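Local coordinates for protein endo-beta-1,2-glucanase (Talaromyces funiculosus, PDB 6IMV) that hydrolyses beta-1,2-glucans at internal linkages, as an endo-acting fungal glycoside hydrolase that founded a new family and binds sophorose, at residues 328-333 against 481-487; 335-341 against 487-493. Residue numbers count along the deposited sequence, not the author numbering.

Contact 1. Residues 328-333 against 481-487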
loop_
_atom_site.group_PDB
_atom_site.type_symbol
_atom_site.label_atom_id
_atom_site.label_comp_id
_atom_site.label_asym_id
_atom_site.label_seq_id
_atom_site.Cartn_x
_atom_site.Cartn_y
_atom_site.Cartn_z
ATOM N N GLU A 328 -5.822 6.682 -14.478
ATOM C CA GLU A 328 -4.664 6.029 -15.089
ATOM C C GLU A 328 -4.439 6.548 -16.509
ATOM O O GLU A 328 -3.320 6.519 -16.988
ATOM C CB GLU A 328 -4.816 4.507 -15.033
ATOM C CG GLU A 328 -4.962 3.999 -13.609
ATOM C CD GLU A 328 -3.998 4.633 -12.616
ATOM O OE1 GLU A 328 -2.775 4.663 -12.913
ATOM O OE2 GLU A 328 -4.472 5.107 -11.557
ATOM N N ARG A 329 -5.504 7.013 -17.169
ATOM C CA ARG A 329 -5.368 7.748 -18.422
ATOM C C ARG A 329 -4.545 9.014 -18.158
ATOM O O ARG A 329 -3.604 9.319 -18.882
ATOM C CB ARG A 329 -6.733 8.156 -18.991
ATOM C CG ARG A 329 -7.668 6.998 -19.306
ATOM C CD ARG A 329 -9.018 7.507 -19.767
ATOM N NE ARG A 329 -10.078 6.563 -19.471
ATOM C CZ ARG A 329 -10.334 5.480 -20.188
ATOM N NH1 ARG A 329 -9.574 5.190 -21.234
ATOM N NH2 ARG A 329 -11.348 4.702 -19.852
ATOM N N ALA A 330 -4.923 9.732 -17.090
ATOM C CA ALA A 330 -4.260 10.961 -16.701
ATOM C C ALA A 330 -2.823 10.678 -16.241
ATOM O O ALA A 330 -1.889 11.401 -16.619
ATOM C CB ALA A 330 -5.066 11.642 -15.622
ATOM N N ARG A 331 -2.632 9.619 -15.445
ATOM C CA ARG A 331 -1.326 9.378 -14.804
ATOM C C ARG A 331 -0.292 9.012 -15.875
ATOM O O ARG A 331 0.825 9.560 -15.874
ATOM C CB ARG A 331 -1.419 8.293 -13.720
ATOM C CG ARG A 331 -0.322 8.349 -12.663
ATOM C CD ARG A 331 -0.288 7.123 -11.751
ATOM N NE ARG A 331 -1.580 6.776 -11.168
ATOM C CZ ARG A 331 -2.180 7.443 -10.183
ATOM N NH1 ARG A 331 -1.568 8.455 -9.586
ATOM N NH2 ARG A 331 -3.411 7.112 -9.824
ATOM N N THR A 332 -0.645 8.062 -16.754
ATOM C CA THR A 332 0.271 7.615 -17.808
ATOM C C THR A 332 0.530 8.758 -18.807
ATOM O O THR A 332 1.672 9.062 -19.120
ATOM C CB THR A 332 -0.229 6.338 -18.503
ATOM O OG1 THR A 332 -1.512 6.535 -19.098
ATOM C CG2 THR A 332 -0.309 5.161 -17.559
ATOM N N CYS A 333 -0.537 9.394 -19.296
ATOM C CA CYS A 333 -0.407 10.384 -20.372
ATOM C C CYS A 333 0.213 11.682 -19.843
ATOM O O CYS A 333 0.900 12.366 -20.601
ATOM C CB CYS A 333 -1.745 10.615 -21.069
ATOM S SG CYS A 333 -2.337 9.118 -21.903
ATOM N N GLY A 481 -13.098 12.298 -21.245
ATOM C CA GLY A 481 -11.790 11.749 -21.493
ATOM C C GLY A 481 -11.765 10.235 -21.432
ATOM O O GLY A 481 -10.682 9.648 -21.446
ATOM N N GLU A 482 -12.940 9.595 -21.426
ATOM C CA GLU A 482 -13.001 8.134 -21.299
ATOM C C GLU A 482 -12.516 7.453 -22.596
ATOM O O GLU A 482 -12.261 6.254 -22.597
ATOM C CB GLU A 482 -14.408 7.665 -20.934
ATOM C CG GLU A 482 -14.840 8.063 -19.540
ATOM C CD GLU A 482 -16.033 7.275 -19.042
ATOM O OE1 GLU A 482 -17.155 7.760 -19.225
ATOM O OE2 GLU A 482 -15.832 6.161 -18.487
ATOM N N HIS A 483 -12.366 8.232 -23.675
ATOM C CA HIS A 483 -11.865 7.754 -24.961
ATOM C C HIS A 483 -10.339 7.921 -25.058
ATOM O O HIS A 483 -9.748 7.489 -26.028
ATOM C CB HIS A 483 -12.579 8.466 -26.122
ATOM C CG HIS A 483 -14.000 8.053 -26.277
ATOM N ND1 HIS A 483 -15.040 8.716 -25.646
ATOM C CD2 HIS A 483 -14.565 7.032 -26.960
ATOM C CE1 HIS A 483 -16.183 8.127 -25.946
ATOM N NE2 HIS A 483 -15.921 7.095 -26.750
ATOM N N VAL A 484 -9.694 8.552 -24.065
ATOM C CA VAL A 484 -8.245 8.728 -24.100
ATOM C C VAL A 484 -7.582 7.408 -23.708
ATOM O O VAL A 484 -7.672 6.986 -22.560
ATOM C CB VAL A 484 -7.789 9.891 -23.203
ATOM C CG1 VAL A 484 -6.272 9.978 -23.136
ATOM C CG2 VAL A 484 -8.391 11.218 -23.667
ATOM N N PRO A 485 -6.876 6.715 -24.629
ATOM C CA PRO A 485 -6.164 5.488 -24.282
ATOM C C PRO A 485 -5.041 5.741 -23.269
ATOM O O PRO A 485 -4.497 6.871 -23.214
ATOM C CB PRO A 485 -5.559 5.025 -25.616
ATOM C CG PRO A 485 -6.422 5.701 -26.659
ATOM C CD PRO A 485 -6.715 7.059 -26.054
ATOM N N PHE A 486 -4.707 4.707 -22.486
ATOM C CA PHE A 486 -3.525 4.744 -21.650
ATOM C C PHE A 486 -2.302 5.004 -22.536
ATOM O O PHE A 486 -2.236 4.517 -23.663
ATOM C CB PHE A 486 -3.312 3.435 -20.884
ATOM C CG PHE A 486 -4.297 3.099 -19.791
ATOM C CD1 PHE A 486 -5.301 3.968 -19.406
ATOM C CD2 PHE A 486 -4.178 1.895 -19.111
ATOM C CE1 PHE A 486 -6.194 3.612 -18.407
ATOM C CE2 PHE A 486 -5.050 1.554 -18.089
ATOM C CZ PHE A 486 -6.082 2.396 -17.768
ATOM N N CYS A 487 -1.343 5.766 -22.007
ATOM C CA CYS A 487 -0.120 6.097 -22.724
ATOM C C CYS A 487 0.998 5.147 -22.285
ATOM O O CYS A 487 1.007 4.662 -21.148
ATOM C CB CYS A 487 0.263 7.556 -22.497
ATOM S SG CYS A 487 -0.874 8.722 -23.303
HETATM O O HOH W 1 -13.326 5.355 -17.776
#

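Contact 2. Residues 335-341 against 487-493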
loop_
_atom_site.group_PDB
_atom_site.type_symbol
_atom_site.label_atom_id
_atom_site.label_comp_id
_atom_site.label_asym_id
_atom_site.label_seq_id
_atom_site.Cartn_x
_atom_site.Cartn_y
_atom_site.Cartn_z
ATOM N N SER A 335 2.700 11.812 -17.858
ATOM C CA SER A 335 4.136 11.593 -17.888
ATOM C C SER A 335 4.684 11.712 -19.319
ATOM O O SER A 335 5.777 12.253 -19.508
ATOM C CB SER A 335 4.508 10.298 -17.232
ATOM O OG SER A 335 4.576 10.479 -15.826
ATOM N N VAL A 336 3.917 11.240 -20.313
ATOM C CA VAL A 336 4.290 11.397 -21.721
ATOM C C VAL A 336 4.329 12.893 -22.069
ATOM O O VAL A 336 5.328 13.386 -22.557
ATOM C CB VAL A 336 3.345 10.619 -22.661
ATOM C CG1 VAL A 336 3.608 10.948 -24.129
ATOM C CG2 VAL A 336 3.432 9.113 -22.423
ATOM N N VAL A 337 3.251 13.626 -21.791
ATOM C CA VAL A 337 3.168 15.027 -22.231
ATOM C C VAL A 337 4.196 15.891 -21.472
ATOM O O VAL A 337 4.707 16.858 -22.033
ATOM C CB VAL A 337 1.728 15.573 -22.130
ATOM C CG1 VAL A 337 1.293 15.834 -20.704
ATOM C CG2 VAL A 337 1.548 16.825 -22.977
ATOM N N THR A 338 4.547 15.543 -20.223
ATOM C CA THR A 338 5.558 16.326 -19.473
ATOM C C THR A 338 6.950 15.689 -19.606
ATOM O O THR A 338 7.890 16.152 -18.980
ATOM C CB THR A 338 5.166 16.536 -18.004
ATOM O OG1 THR A 338 5.075 15.283 -17.325
ATOM C CG2 THR A 338 3.859 17.286 -17.857
ATOM N N GLN A 339 7.058 14.625 -20.413
ATOM C CA GLN A 339 8.328 13.997 -20.848
ATOM C C GLN A 339 9.090 13.407 -19.654
ATOM O O GLN A 339 10.295 13.612 -19.525
ATOM C CB GLN A 339 9.197 14.997 -21.619
ATOM C CG GLN A 339 8.591 15.422 -22.946
ATOM C CD GLN A 339 9.509 16.400 -23.637
ATOM O OE1 GLN A 339 9.497 17.588 -23.359
ATOM N NE2 GLN A 339 10.344 15.897 -24.525
ATOM N N VAL A 340 8.385 12.628 -18.829
ATOM C CA VAL A 340 8.948 11.960 -17.653
ATOM C C VAL A 340 8.998 10.457 -17.924
ATOM O O VAL A 340 8.004 9.858 -18.334
ATOM C CB VAL A 340 8.130 12.280 -16.384
ATOM C CG1 VAL A 340 8.736 11.627 -15.153
ATOM C CG2 VAL A 340 7.977 13.780 -16.170
ATOM N N PRO A 341 10.162 9.801 -17.726
ATOM C CA PRO A 341 10.307 8.369 -18.006
ATOM C C PRO A 341 9.824 7.449 -16.875
ATOM O O PRO A 341 10.302 6.325 -16.725
ATOM C CB PRO A 341 11.826 8.258 -18.238
ATOM C CG PRO A 341 12.408 9.259 -17.290
ATOM C CD PRO A 341 11.438 10.424 -17.334
ATOM N N CYS A 487 -1.343 5.766 -22.007
ATOM C CA CYS A 487 -0.120 6.097 -22.724
ATOM C C CYS A 487 0.998 5.147 -22.285
ATOM O O CYS A 487 1.007 4.662 -21.148
ATOM C CB CYS A 487 0.263 7.556 -22.497
ATOM S SG CYS A 487 -0.874 8.722 -23.303
ATOM N N LEU A 488 1.921 4.880 -23.210
ATOM C CA LEU A 488 3.111 4.084 -22.968
ATOM C C LEU A 488 4.299 5.034 -22.797
ATOM O O LEU A 488 4.277 6.151 -23.313
ATOM C CB LEU A 488 3.337 3.130 -24.151
ATOM C CG LEU A 488 2.533 1.824 -24.159
ATOM C CD1 LEU A 488 2.780 0.994 -22.915
ATOM C CD2 LEU A 488 1.044 2.084 -24.318
ATOM N N PRO A 489 5.367 4.620 -22.079
ATOM C CA PRO A 489 6.560 5.450 -21.913
ATOM C C PRO A 489 7.163 5.903 -23.253
ATOM O O PRO A 489 7.239 5.115 -24.169
ATOM C CB PRO A 489 7.588 4.559 -21.201
ATOM C CG PRO A 489 6.802 3.369 -20.665
ATOM C CD PRO A 489 5.490 3.310 -21.424
ATOM N N GLN A 490 7.573 7.173 -23.335
ATOM C CA GLN A 490 8.133 7.737 -24.569
ATOM C C GLN A 490 9.568 8.244 -24.349
ATOM O O GLN A 490 10.215 8.658 -25.299
ATOM C CB GLN A 490 7.257 8.880 -25.090
ATOM C CG GLN A 490 5.803 8.520 -25.322
ATOM C CD GLN A 490 5.634 7.500 -26.414
ATOM O OE1 GLN A 490 6.322 7.552 -27.426
ATOM N NE2 GLN A 490 4.727 6.556 -26.210
ATOM N N GLU A 491 10.038 8.243 -23.100
ATOM C CA GLU A 491 11.385 8.664 -22.738
ATOM C C GLU A 491 11.993 7.580 -21.837
ATOM O O GLU A 491 11.269 6.927 -21.069
ATOM C CB GLU A 491 11.351 10.004 -21.989
ATOM C CG GLU A 491 11.088 11.218 -22.865
ATOM C CD GLU A 491 9.641 11.493 -23.257
ATOM O OE1 GLU A 491 8.713 11.128 -22.499
ATOM O OE2 GLU A 491 9.443 12.089 -24.335
ATOM N N THR A 492 13.315 7.414 -21.918
ATOM C CA THR A 492 14.058 6.539 -21.018
ATOM C C THR A 492 14.685 7.367 -19.887
ATOM O O THR A 492 14.849 8.583 -20.003
ATOM C CB THR A 492 15.121 5.740 -21.783
ATOM O OG1 THR A 492 15.955 6.673 -22.469
ATOM C CG2 THR A 492 14.511 4.762 -22.765
ATOM N N VAL A 493 15.004 6.691 -18.780
ATOM C CA VAL A 493 15.792 7.277 -17.729
ATOM C C VAL A 493 17.189 7.520 -18.303
ATOM O O VAL A 493 17.829 6.576 -18.744
ATOM C CB VAL A 493 15.849 6.381 -16.474
ATOM C CG1 VAL A 493 16.734 6.990 -15.392
ATOM C CG2 VAL A 493 14.458 6.090 -15.922
HETATM O O HOH W 2 7.548 9.083 -21.123
#

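Contact 1. Residues 328-333 against 481-487
The loop that follows helix 461-475 runs along one side of helix 318-337 and is tied to it covalently, a disulfide-anchored loop against a helix. Segment 481-487 opens with a type I beta turn from Gly481 to Val484, closed by Val484 N to Gly481 O at 3.0 Å. Arg329 reaches out from the helix to this turn. Arg329 CD lies 3.2 Å from Gly481 O. Glu482 O sits over one face of the guanidinium, 3.2 Å from Arg329 CZ; Arg329 NH1 and NH2 are near it, but at poor hydrogen-bonding angles. A water links Arg329 NH2 (2.9 Å) to Glu482 OE2 (2.7 Å), and Glu482 also forms a salt bridge with Arg322. Val484 O accepts the direct bond, 2.9 Å from Arg329 NH1, while Arg329 NE bonds to Asn326. The Val484 side chain approaches the disulfide, with Val484 CG1 4.2 Å from Cys333 SG. Pro485 O is 3.4 Å from Cys333 SG. The Phe486 ring packs against the helix, with Phe486 CZ 3.7 Å from Glu328 CB and CE1 3.8 Å from Arg329 CG. At Cys487 the backbone N donates to Thr332 OG1 at 3.0 Å. Thr332 OG1 itself donates to Glu328 O at 2.8 Å, so it bridges loop and helix. The disulfide joins Cys487 SG to Cys333 SG at 2.1 Å, with chi3 of 94°. Arg329 thus holds Val484 O and Thr332 holds Cys487 N, and the disulfide adds a covalent cross-link.

Contact 2. Residues 335-341 against 487-493
This is a mixed van der Waals contact with a water bridge, between a helix C-terminus and an irregular loop on the outer part of the fold. Helix 318-337 ends in a Schellman motif. Gln339 has positive phi, and two backbone hydrogen bonds lead back into the last turn: Val340 N to Ser335 O at 2.7 Å and Gln339 N to Val336 O at 3.0 Å. The chain after Cys487 passes this end. Val336 meets it first. Val336 CG2 lies 3.5 Å from Cys487 CB and 3.2 Å from Leu488 O, and Val336 CG1 lies 3.5 Å from Gln490 CG. Farther on, Pro341 packs on the loop backbone, with Pro341 CB 3.2 Å from Glu491 O, and on Val493, with Pro341 CG 4.0 Å from Val493 CG2. Asn403 of helix 394-405 bonds to both Pro341 O and Glu491 O, so a third element joins the two segments. The Glu491 carboxylate lies beside the helix end, with Glu491 OE1 3.3 Å from Gln339 CA. No direct hydrogen bond crosses between the segments. A water adds a polar bridge: it donates to Val340 O at 2.9 Å and Glu491 OE1 at 2.7 Å, and accepts from Gln490 N at 2.9 Å.

Overall arrangement
Both contacts join helix 318-337 to the same loop after helix 461-475. Their centres are about 13 Å apart. The helix and the loop advance together, so contact 1 lies on the helix body and contact 2 at its C-terminal end and the turn beyond. Cys487 belongs to both. Each is partly buried and lies more than 20 Å from the chain centre, so neither is central core. Contact 1 buries slightly more surface and has a disulfide and direct hydrogen bonds; strand 290-296 and helix 387-392 adjoin it. Contact 2 has no direct hydrogen bond between its segments; it rests on van der Waals contacts and a water bridge, with helix 394-405 alongside.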